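PDB 2XFD: carbohydrate binding module from Escherichia coli, which binds cellobiose through a bound calcium ion and probably xylan, and is likely to direct an attached enzyme to its substrate. Local coordinates for residues N3-R8 with D65-N70; V18-G23 with G47-A52; G84-N89 with L100-Y105. All blocks are in the same frame, centred on the assembly; numbering follows the deposited sequence.

Interaction 1 (N3-R8 with D65-N70). With CA (calcium ion), chain D.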
loop_
_atom_site.group_PDB
_atom_site.type_symbol
_atom_site.label_atom_id
_atom_site.label_comp_id
_atom_site.label_asym_id
_atom_site.label_seq_id
_atom_site.Cartn_x
_atom_site.Cartn_y
_atom_site.Cartn_z
ATOM N N ASN A 3 10.131 14.322 5.417
ATOM C CA ASN A 3 10.017 12.892 5.728
ATOM C C ASN A 3 10.368 12.055 4.574
ATOM O O ASN A 3 10.217 12.501 3.401
ATOM C CB ASN A 3 8.570 12.670 6.157
ATOM C CG ASN A 3 8.261 13.558 7.353
ATOM O OD1 ASN A 3 8.861 13.402 8.385
ATOM N ND2 ASN A 3 7.290 14.477 7.198
ATOM N N SER A 4 10.888 10.887 4.819
ATOM C CA SER A 4 11.217 9.893 3.800
ATOM C C SER A 4 10.392 8.653 4.030
ATOM O O SER A 4 10.333 8.147 5.149
ATOM C CB SER A 4 12.729 9.569 3.864
ATOM O OG SER A 4 13.058 8.716 2.788
ATOM N N ILE A 5 9.761 8.173 2.971
ATOM C CA ILE A 5 8.947 6.981 3.041
ATOM C C ILE A 5 9.339 6.034 1.937
ATOM O O ILE A 5 9.378 6.408 0.745
ATOM C CB ILE A 5 7.409 7.302 2.931
ATOM C CG1 ILE A 5 7.025 8.246 4.032
ATOM C CG2 ILE A 5 6.629 6.004 2.975
ATOM C CD1 ILE A 5 5.596 8.825 3.883
ATOM N N THR A 6 9.645 4.797 2.281
ATOM C CA THR A 6 9.929 3.728 1.332
ATOM C C THR A 6 8.797 2.686 1.390
ATOM O O THR A 6 8.439 2.273 2.493
ATOM C CB THR A 6 11.251 3.066 1.572
ATOM O OG1 THR A 6 12.287 4.014 1.418
ATOM C CG2 THR A 6 11.531 1.880 0.700
ATOM N N VAL A 7 8.225 2.321 0.256
ATOM C CA VAL A 7 7.242 1.291 0.137
ATOM C C VAL A 7 7.917 0.060 -0.469
ATOM O O VAL A 7 8.531 0.164 -1.522
ATOM C CB VAL A 7 6.069 1.756 -0.722
ATOM C CG1 VAL A 7 5.023 0.650 -0.904
ATOM C CG2 VAL A 7 5.462 3.006 -0.159
ATOM N N ARG A 8 7.778 -1.111 0.168
ATOM C CA ARG A 8 8.255 -2.366 -0.405
ATOM C C ARG A 8 7.015 -3.164 -0.836
ATOM O O ARG A 8 6.207 -3.546 0.003
ATOM C CB ARG A 8 9.080 -3.146 0.614
ATOM C CG ARG A 8 9.640 -4.408 -0.038
ATOM C CD ARG A 8 10.872 -4.883 0.427
ATOM N NE ARG A 8 11.495 -5.928 -0.314
ATOM C CZ ARG A 8 12.487 -5.851 -1.218
ATOM N NH1 ARG A 8 12.988 -6.988 -1.672
ATOM N NH2 ARG A 8 12.929 -4.707 -1.692
ATOM N N ASP A 65 4.745 -5.520 1.415
ATOM C CA ASP A 65 5.475 -6.101 2.531
ATOM C C ASP A 65 5.423 -5.201 3.762
ATOM O O ASP A 65 5.019 -5.618 4.875
ATOM C CB ASP A 65 6.927 -6.450 2.151
ATOM C CG ASP A 65 7.635 -7.342 3.122
ATOM O OD1 ASP A 65 7.121 -7.616 4.193
ATOM O OD2 ASP A 65 8.769 -7.777 2.786
ATOM N N TYR A 66 5.825 -3.968 3.586
ATOM C CA TYR A 66 6.006 -3.007 4.631
ATOM C C TYR A 66 6.229 -1.643 3.991
ATOM O O TYR A 66 6.493 -1.534 2.794
ATOM C CB TYR A 66 7.158 -3.368 5.618
ATOM C CG TYR A 66 8.511 -3.535 4.947
ATOM C CD1 TYR A 66 9.255 -2.476 4.530
ATOM C CD2 TYR A 66 9.050 -4.793 4.779
ATOM C CE1 TYR A 66 10.521 -2.640 3.977
ATOM C CE2 TYR A 66 10.283 -4.972 4.216
ATOM C CZ TYR A 66 11.012 -3.886 3.808
ATOM O OH TYR A 66 12.262 -4.087 3.217
ATOM N N ILE A 67 6.196 -0.615 4.842
ATOM C CA ILE A 67 6.779 0.662 4.514
ATOM C C ILE A 67 7.841 0.970 5.560
ATOM O O ILE A 67 7.881 0.396 6.640
ATOM C CB ILE A 67 5.743 1.826 4.382
ATOM C CG1 ILE A 67 5.210 2.265 5.730
ATOM C CG2 ILE A 67 4.659 1.414 3.425
ATOM C CD1 ILE A 67 4.324 3.481 5.631
ATOM N N VAL A 68 8.709 1.960 5.249
ATOM C CA VAL A 68 9.678 2.478 6.164
ATOM C C VAL A 68 9.471 3.999 6.210
ATOM O O VAL A 68 9.462 4.640 5.166
ATOM C CB VAL A 68 11.132 2.165 5.721
ATOM C CG1 VAL A 68 12.102 2.568 6.831
ATOM C CG2 VAL A 68 11.279 0.708 5.335
ATOM N N VAL A 69 9.266 4.537 7.386
ATOM C CA VAL A 69 8.986 5.950 7.595
ATOM C C VAL A 69 10.098 6.544 8.421
ATOM O O VAL A 69 10.204 6.220 9.618
ATOM C CB VAL A 69 7.618 6.169 8.262
ATOM C CG1 VAL A 69 7.339 7.660 8.375
ATOM C CG2 VAL A 69 6.514 5.447 7.544
ATOM N N ASN A 70 10.965 7.370 7.860
ATOM C CA ASN A 70 12.077 7.936 8.586
ATOM C C ASN A 70 12.834 6.868 9.353
ATOM O O ASN A 70 13.270 7.054 10.516
ATOM C CB ASN A 70 11.611 9.090 9.493
ATOM C CG ASN A 70 10.998 10.229 8.725
ATOM O OD1 ASN A 70 11.505 10.554 7.635
ATOM N ND2 ASN A 70 9.936 10.850 9.273
HETATM CA CA CA D . 5.489 -7.852 5.828
HETATM O O HOH W 1 10.405 -8.256 0.785
HETATM O O HOH W 2 7.070 -9.563 6.293
#

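Interaction 2 (V18-G23 with G47-A52)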
loop_
_atom_site.group_PDB
_atom_site.type_symbol
_atom_site.label_atom_id
_atom_site.label_comp_id
_atom_site.label_asym_id
_atom_site.label_seq_id
_atom_site.Cartn_x
_atom_site.Cartn_y
_atom_site.Cartn_z
ATOM N N VAL A 18 0.076 1.576 -7.628
ATOM C CA VAL A 18 -0.154 1.999 -6.271
ATOM C C VAL A 18 0.180 3.475 -6.118
ATOM O O VAL A 18 1.046 4.044 -6.804
ATOM C CB VAL A 18 0.615 1.187 -5.238
ATOM C CG1 VAL A 18 0.114 -0.227 -5.236
ATOM C CG2 VAL A 18 2.113 1.293 -5.427
ATOM N N SER A 19 -0.482 4.073 -5.164
ATOM C CA SER A 19 -0.255 5.459 -4.746
ATOM C C SER A 19 0.100 5.508 -3.275
ATOM O O SER A 19 -0.597 4.955 -2.442
ATOM C CB SER A 19 -1.531 6.256 -4.990
ATOM O OG SER A 19 -1.807 6.359 -6.368
ATOM N N LEU A 20 1.159 6.232 -2.990
ATOM C CA LEU A 20 1.488 6.622 -1.615
ATOM C C LEU A 20 0.729 7.923 -1.316
ATOM O O LEU A 20 0.942 8.903 -2.042
ATOM C CB LEU A 20 2.999 6.868 -1.492
ATOM C CG LEU A 20 3.429 7.381 -0.149
ATOM C CD1 LEU A 20 3.174 6.453 1.014
ATOM C CD2 LEU A 20 4.912 7.729 -0.206
ATOM N N GLN A 21 -0.092 7.904 -0.304
ATOM C CA GLN A 21 -0.922 9.053 0.066
ATOM C C GLN A 21 -0.615 9.488 1.486
ATOM O O GLN A 21 -0.360 8.624 2.343
ATOM C CB GLN A 21 -2.394 8.676 -0.045
ATOM C CG GLN A 21 -2.799 8.183 -1.408
ATOM C CD GLN A 21 -4.239 7.691 -1.419
ATOM O OE1 GLN A 21 -4.694 7.001 -0.523
ATOM N NE2 GLN A 21 -4.901 7.973 -2.472
ATOM N N VAL A 22 -0.655 10.768 1.752
ATOM C CA VAL A 22 -0.496 11.276 3.088
ATOM C C VAL A 22 -1.625 12.296 3.319
ATOM O O VAL A 22 -1.727 13.289 2.556
ATOM C CB VAL A 22 0.875 11.871 3.340
ATOM C CG1 VAL A 22 0.940 12.421 4.749
ATOM C CG2 VAL A 22 1.938 10.837 3.144
ATOM N N GLY A 23 -2.512 12.060 4.274
ATOM C CA GLY A 23 -3.654 12.941 4.494
ATOM C C GLY A 23 -4.584 13.022 3.319
ATOM O O GLY A 23 -5.330 14.008 3.169
ATOM N N GLY A 47 0.381 13.790 7.900
ATOM C CA GLY A 47 -0.861 13.101 8.222
ATOM C C GLY A 47 -0.830 11.594 7.951
ATOM O O GLY A 47 0.237 10.941 7.935
ATOM N N GLU A 48 -2.008 10.993 7.823
ATOM C CA GLU A 48 -2.176 9.562 7.761
ATOM C C GLU A 48 -1.597 9.043 6.480
ATOM O O GLU A 48 -1.957 9.459 5.383
ATOM C CB GLU A 48 -3.620 9.191 7.788
ATOM C CG GLU A 48 -3.904 7.719 7.788
ATOM C CD GLU A 48 -5.350 7.342 7.603
ATOM O OE1 GLU A 48 -5.606 6.178 7.273
ATOM O OE2 GLU A 48 -6.235 8.186 7.774
ATOM N N ILE A 49 -0.729 8.042 6.564
ATOM C CA ILE A 49 -0.114 7.402 5.417
ATOM C C ILE A 49 -0.988 6.251 4.957
ATOM O O ILE A 49 -1.389 5.394 5.729
ATOM C CB ILE A 49 1.294 6.836 5.752
ATOM C CG1 ILE A 49 2.229 7.956 6.235
ATOM C CG2 ILE A 49 1.856 6.106 4.587
ATOM C CD1 ILE A 49 3.470 7.369 6.919
ATOM N N ARG A 50 -1.273 6.209 3.642
ATOM C CA ARG A 50 -1.922 5.073 3.010
ATOM C C ARG A 50 -1.132 4.634 1.801
ATOM O O ARG A 50 -0.519 5.440 1.093
ATOM C CB ARG A 50 -3.339 5.455 2.587
ATOM C CG ARG A 50 -4.251 5.816 3.732
ATOM C CD ARG A 50 -5.579 6.329 3.261
ATOM N NE ARG A 50 -6.365 6.655 4.430
ATOM C CZ ARG A 50 -7.559 7.252 4.367
ATOM N NH1 ARG A 50 -8.157 7.613 5.492
ATOM N NH2 ARG A 50 -8.134 7.459 3.216
ATOM N N VAL A 51 -1.137 3.325 1.540
ATOM C CA VAL A 51 -0.698 2.771 0.269
ATOM C C VAL A 51 -1.932 2.199 -0.383
ATOM O O VAL A 51 -2.584 1.309 0.155
ATOM C CB VAL A 51 0.369 1.708 0.417
ATOM C CG1 VAL A 51 0.702 1.101 -0.911
ATOM C CG2 VAL A 51 1.599 2.287 1.090
ATOM N N ALA A 52 -2.306 2.789 -1.536
ATOM C CA ALA A 52 -3.552 2.474 -2.220
ATOM C C ALA A 52 -3.302 1.809 -3.529
ATOM O O ALA A 52 -2.491 2.248 -4.338
ATOM C CB ALA A 52 -4.349 3.740 -2.490
HETATM O O HOH W 3 -7.329 7.123 0.433
#

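Interaction 3 (G84-N89 with L100-Y105). With CA (calcium ion), chain C; BGC (beta-D-glucopyranose), chain B; BGC (beta-D-glucopyranose), chain E.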
loop_
_atom_site.group_PDB
_atom_site.type_symbol
_atom_site.label_atom_id
_atom_site.label_comp_id
_atom_site.label_asym_id
_atom_site.label_seq_id
_atom_site.Cartn_x
_atom_site.Cartn_y
_atom_site.Cartn_z
ATOM N N GLY A 84 -8.710 -3.115 0.971
ATOM C CA GLY A 84 -8.596 -3.882 -0.259
ATOM C C GLY A 84 -8.469 -5.374 -0.151
ATOM O O GLY A 84 -8.632 -6.081 -1.140
ATOM N N VAL A 85 -8.102 -5.902 1.006
ATOM C CA VAL A 85 -7.935 -7.352 1.148
ATOM C C VAL A 85 -9.259 -8.036 0.911
ATOM O O VAL A 85 -10.308 -7.600 1.387
ATOM C CB VAL A 85 -7.319 -7.733 2.509
ATOM C CG1 VAL A 85 -8.158 -7.336 3.691
ATOM C CG2 VAL A 85 -7.001 -9.165 2.529
ATOM N N TRP A 86 -9.237 -9.181 0.176
ATOM C CA TRP A 86 -10.404 -10.006 0.050
ATOM C C TRP A 86 -10.390 -10.949 1.240
ATOM O O TRP A 86 -9.560 -11.834 1.385
ATOM C CB TRP A 86 -10.354 -10.780 -1.254
ATOM C CG TRP A 86 -11.613 -11.578 -1.481
ATOM C CD1 TRP A 86 -11.793 -12.931 -1.276
ATOM C CD2 TRP A 86 -12.838 -11.064 -1.958
ATOM N NE1 TRP A 86 -13.078 -13.267 -1.597
ATOM C CE2 TRP A 86 -13.743 -12.159 -2.061
ATOM C CE3 TRP A 86 -13.268 -9.824 -2.371
ATOM C CZ2 TRP A 86 -15.071 -11.987 -2.439
ATOM C CZ3 TRP A 86 -14.541 -9.666 -2.803
ATOM C CH2 TRP A 86 -15.454 -10.753 -2.834
ATOM N N ALA A 87 -11.351 -10.780 2.142
ATOM C CA ALA A 87 -11.427 -11.534 3.401
ATOM C C ALA A 87 -12.901 -11.591 3.818
ATOM O O ALA A 87 -13.625 -10.619 3.567
ATOM C CB ALA A 87 -10.613 -10.884 4.487
ATOM N N ASN A 88 -13.357 -12.736 4.297
ATOM C CA ASN A 88 -14.776 -12.872 4.648
ATOM C C ASN A 88 -15.618 -12.542 3.433
ATOM O O ASN A 88 -16.655 -11.890 3.616
ATOM C CB ASN A 88 -15.127 -12.045 5.919
ATOM C CG ASN A 88 -16.496 -12.341 6.440
ATOM O OD1 ASN A 88 -17.188 -11.476 7.069
ATOM N ND2 ASN A 88 -16.942 -13.547 6.199
ATOM N N ASN A 89 -15.250 -13.021 2.228
ATOM C CA ASN A 89 -16.027 -12.822 1.017
ATOM C C ASN A 89 -16.352 -11.399 0.630
ATOM O O ASN A 89 -17.358 -11.141 -0.025
ATOM C CB ASN A 89 -17.268 -13.735 1.079
ATOM C CG ASN A 89 -16.892 -15.191 1.378
ATOM O OD1 ASN A 89 -17.195 -15.726 2.440
ATOM N ND2 ASN A 89 -16.176 -15.810 0.459
ATOM N N LEU A 100 -3.696 -6.363 -1.121
ATOM C CA LEU A 100 -4.771 -5.541 -1.683
ATOM C C LEU A 100 -5.251 -6.272 -2.913
ATOM O O LEU A 100 -4.626 -6.249 -3.981
ATOM C CB LEU A 100 -4.303 -4.137 -2.021
ATOM C CG LEU A 100 -3.885 -3.276 -0.825
ATOM C CD1 LEU A 100 -3.074 -2.080 -1.252
ATOM C CD2 LEU A 100 -5.135 -2.893 -0.009
ATOM N N HIS A 101 -6.387 -6.953 -2.786
ATOM C CA HIS A 101 -7.026 -7.687 -3.918
ATOM C C HIS A 101 -7.929 -6.780 -4.697
ATOM O O HIS A 101 -8.032 -6.848 -5.941
ATOM C CB HIS A 101 -7.778 -8.888 -3.388
ATOM C CG HIS A 101 -6.925 -9.859 -2.660
ATOM N ND1 HIS A 101 -6.017 -10.756 -3.212
ATOM C CD2 HIS A 101 -6.904 -10.073 -1.338
ATOM C CE1 HIS A 101 -5.506 -11.494 -2.227
ATOM N NE2 HIS A 101 -6.022 -11.062 -1.089
ATOM N N CYS A 102 -8.666 -5.967 -3.998
ATOM C CA CYS A 102 -9.584 -4.979 -4.564
ATOM C C CYS A 102 -8.880 -3.606 -4.525
ATOM O O CYS A 102 -7.970 -3.406 -3.725
ATOM C CB CYS A 102 -10.872 -4.900 -3.746
ATOM S SG CYS A 102 -11.609 -6.475 -3.365
ATOM N N ASN A 103 -9.405 -2.668 -5.291
ATOM C CA ASN A 103 -9.036 -1.291 -5.068
ATOM C C ASN A 103 -9.276 -0.926 -3.586
ATOM O O ASN A 103 -10.306 -1.295 -3.044
ATOM C CB ASN A 103 -9.785 -0.314 -5.968
ATOM C CG ASN A 103 -9.358 -0.381 -7.411
ATOM O OD1 ASN A 103 -8.194 -0.669 -7.711
ATOM N ND2 ASN A 103 -10.307 -0.135 -8.287
ATOM N N GLY A 104 -8.348 -0.238 -2.951
ATOM C CA GLY A 104 -8.425 0.011 -1.564
ATOM C C GLY A 104 -7.030 0.334 -1.046
ATOM O O GLY A 104 -6.101 0.500 -1.855
ATOM N N TYR A 105 -6.886 0.448 0.257
ATOM C CA TYR A 105 -5.631 0.898 0.833
ATOM C C TYR A 105 -5.330 0.205 2.149
ATOM O O TYR A 105 -6.214 -0.285 2.822
ATOM C CB TYR A 105 -5.627 2.432 1.023
ATOM C CG TYR A 105 -6.660 2.947 2.006
ATOM C CD1 TYR A 105 -7.875 3.440 1.601
ATOM C CD2 TYR A 105 -6.459 2.882 3.349
ATOM C CE1 TYR A 105 -8.838 3.906 2.548
ATOM C CE2 TYR A 105 -7.396 3.340 4.246
ATOM C CZ TYR A 105 -8.532 3.831 3.854
ATOM O OH TYR A 105 -9.446 4.320 4.772
HETATM CA CA CA C . -7.648 -8.157 -7.832
HETATM C C2 BGC B . -12.482 -15.188 -4.876
HETATM C C3 BGC B . -12.193 -13.994 -5.745
HETATM C C4 BGC B . -11.138 -13.073 -5.136
HETATM C C5 BGC B . -9.998 -13.891 -4.669
HETATM C C6 BGC B . -8.984 -12.998 -4.047
HETATM C C1 BGC B . -11.163 -15.857 -4.538
HETATM O O1 BGC B . -11.256 -17.072 -3.832
HETATM O O2 BGC B . -13.396 -16.057 -5.516
HETATM O O3 BGC B . -13.385 -13.249 -5.989
HETATM O O4 BGC B . -10.687 -12.296 -6.131
HETATM O O5 BGC B . -10.459 -14.910 -3.757
HETATM O O6 BGC B . -7.916 -13.758 -3.555
HETATM C C2 BGC E . -10.301 -10.081 -6.932
HETATM C C3 BGC E . -10.828 -8.658 -6.971
HETATM C C4 BGC E . -12.332 -8.617 -7.284
HETATM C C5 BGC E . -13.045 -9.499 -6.275
HETATM C C6 BGC E . -14.583 -9.603 -6.384
HETATM C C1 BGC E . -11.139 -10.940 -6.018
HETATM O O2 BGC E . -8.899 -10.009 -6.593
HETATM O O3 BGC E . -10.103 -7.966 -7.992
HETATM O O4 BGC E . -12.842 -7.316 -7.149
HETATM O O5 BGC E . -12.510 -10.788 -6.354
HETATM O O6 BGC E . -14.859 -10.159 -7.653
HETATM O O HOH W 4 -8.004 -9.469 -9.792
#

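Interaction 1 (N3-R8 with D65-N70)
R8 sets its CB over one face of the Y66 ring, and its CD beside the phenol oxygen. The R8 CB atom sits 3.9 Å from the centroid of that ring, shifted toward the rim, a CH-pi contact. Farther out, R8 CD comes within 3.2 Å of Y66 OH, and the guanidinium and ring planes differ by only 18°. Because R8 CG is anti to the backbone N (chi1 -176°), it also lies 4.0 Å from D65 CB, and the two side chains run alongside each other in the same direction. Their charges are not in direct contact: a water accepts from R8 NE in the guanidinium plane and donates to D65 OD2, while R8 NH2 makes its salt bridge with D38. The other carboxylate oxygen, D65 OD1, binds a calcium ion at 2.3 Å; D65 O is a second ligand, and Q75, E77 and E98 add more. An arginine suits this place, offering alkyl length to the ring and N-H groups beyond it.

At the far end the N70 amide is gripped twice, which should fix its rotation. Its OD1 accepts from S4 N at 2.9 Å, and its ND2 donates to N3 OD1, the amide planes lying 46° apart. On the face away from R8 and Y66, the branched I5, V7, I67 and V69 form an apolar layer, with V7 CG2 4.0 Å from I67 CG2. That layer meets I49 and V51 of strand 48-53, the arrangement of an antiparallel strand pair in one sheet of a beta-sandwich.

Interaction 2 (V18-G23 with G47-A52)
R50 and Q21 form a hydrogen-bonded pair of an antiparallel ladder between two strands of a beta-sandwich, and their side chains stand together on the face of the sheet shared by S19 and A52. R50 N donates to Q21 O, and Q21 N to R50 O. Followed outward, the R50 side chain begins with CB, 3.7 Å from Q21 OE1. Its CG is anti to the carbonyl carbon (chi1 -63°), and the chain then runs extended as far as NE. On the way R50 CD passes 3.9 Å from Q21 OE1. R50 NE donates to E48 OE1 at 3.0 Å, with the acceptor in the guanidinium plane, and NH1 reaches E48 OE2, so that two nitrogens hold the carboxylate side-on. Both carboxylate oxygens are approached from above their own plane. The last nitrogen, R50 NH2, donates to a water that in turn donates to Q21 OE1, closing a bridge back across the strands. Y105 adds a cation-pi contact, and E48 OE1 also bonds to S107. An alanine in place of R50 would probably leave the E48 carboxylate without its charged mate, with S107 alone to hold it among the partners described, and break the water bridge from Q21 OE1.

The other face is apolar: L20, V22, I49 and V51 point into the sandwich, where I49 and V51 meet I67 of the facing sheet, and V18 CB lies near V51 CG1. L20 CD1 reaches 3.8 Å from I49 CG2. At the strand end glycines fit the tight spacing. A side chain on G47 would press on G23 CA, and the positive phi of G23 favours glycine; here V22 CG1 lies 3.5 Å from G47 N.

Interaction 3 (G84-N89 with L100-Y105)
G84 O receives two backbone N-H groups from the H101-C102 turn, fastening the loop of W86 to that of H101 in the calcium-dependent glycan site at one end of the beta-sandwich. The bond from C102 N is 2.9 Å long and almost straight at 175°, lying in the carbonyl plane on a lone pair of G84 O. H101 N also donates to G84 O, but from above that plane and at a more bent 133°. N82 OD1 takes the N-H of both G84 and V85. Glycine is needed at G84 because a CB would collide with L100 CD2 and with C102 O.

H101 also serves the metal: H101 O binds the calcium ion at 2.3 Å. Hydroxyls O2 and O3 of the glucose of chain E bind the same ion, O3 at 2.5 Å, and a water, D56, D61 and R60 O complete the site. The sugar therefore supplies part of the calcium shell, which is consistent with calcium-dependent binding. Over one face of the H101 ring lies O6 of the glucose of chain B.

W86 suits its place because a flat indole can lie against the C-H groups of a pyranose, as in many carbohydrate-binding modules. Both glucose units lie over one face of the indole: C4 of the chain B unit is 3.8 Å above the plane, while C6 of the chain E unit is 3.6 Å from W86 CZ3. The backbone carbonyl carbon of N89 lies over the opposite face, toward the rim. C102, tied by a disulfide to C91, meets the indole at its edge, with C102 SG 3.9 Å from W86 CE3.

In the fold
Interactions 1 and 2 are antiparallel strand pairs in the two facing sheets of the sandwich. They meet through the core, where I5, I67 and V69 pack against I49, and I67 also against V51. Each has a buried apolar face and a more polar outer one, with arginines R8 and R50 on the latter. Interaction 3 is built largely from loops and turns, and its chemistry is that of calcium, hydroxyls and an aromatic surface. It joins the sheet of interaction 2 through strand 104-110, Y105 packing on R50 and V51. Interactions 1 and 3 lie on opposite sides of the chain's centre, each beside a different calcium ion; only the latter's ion holds sugar.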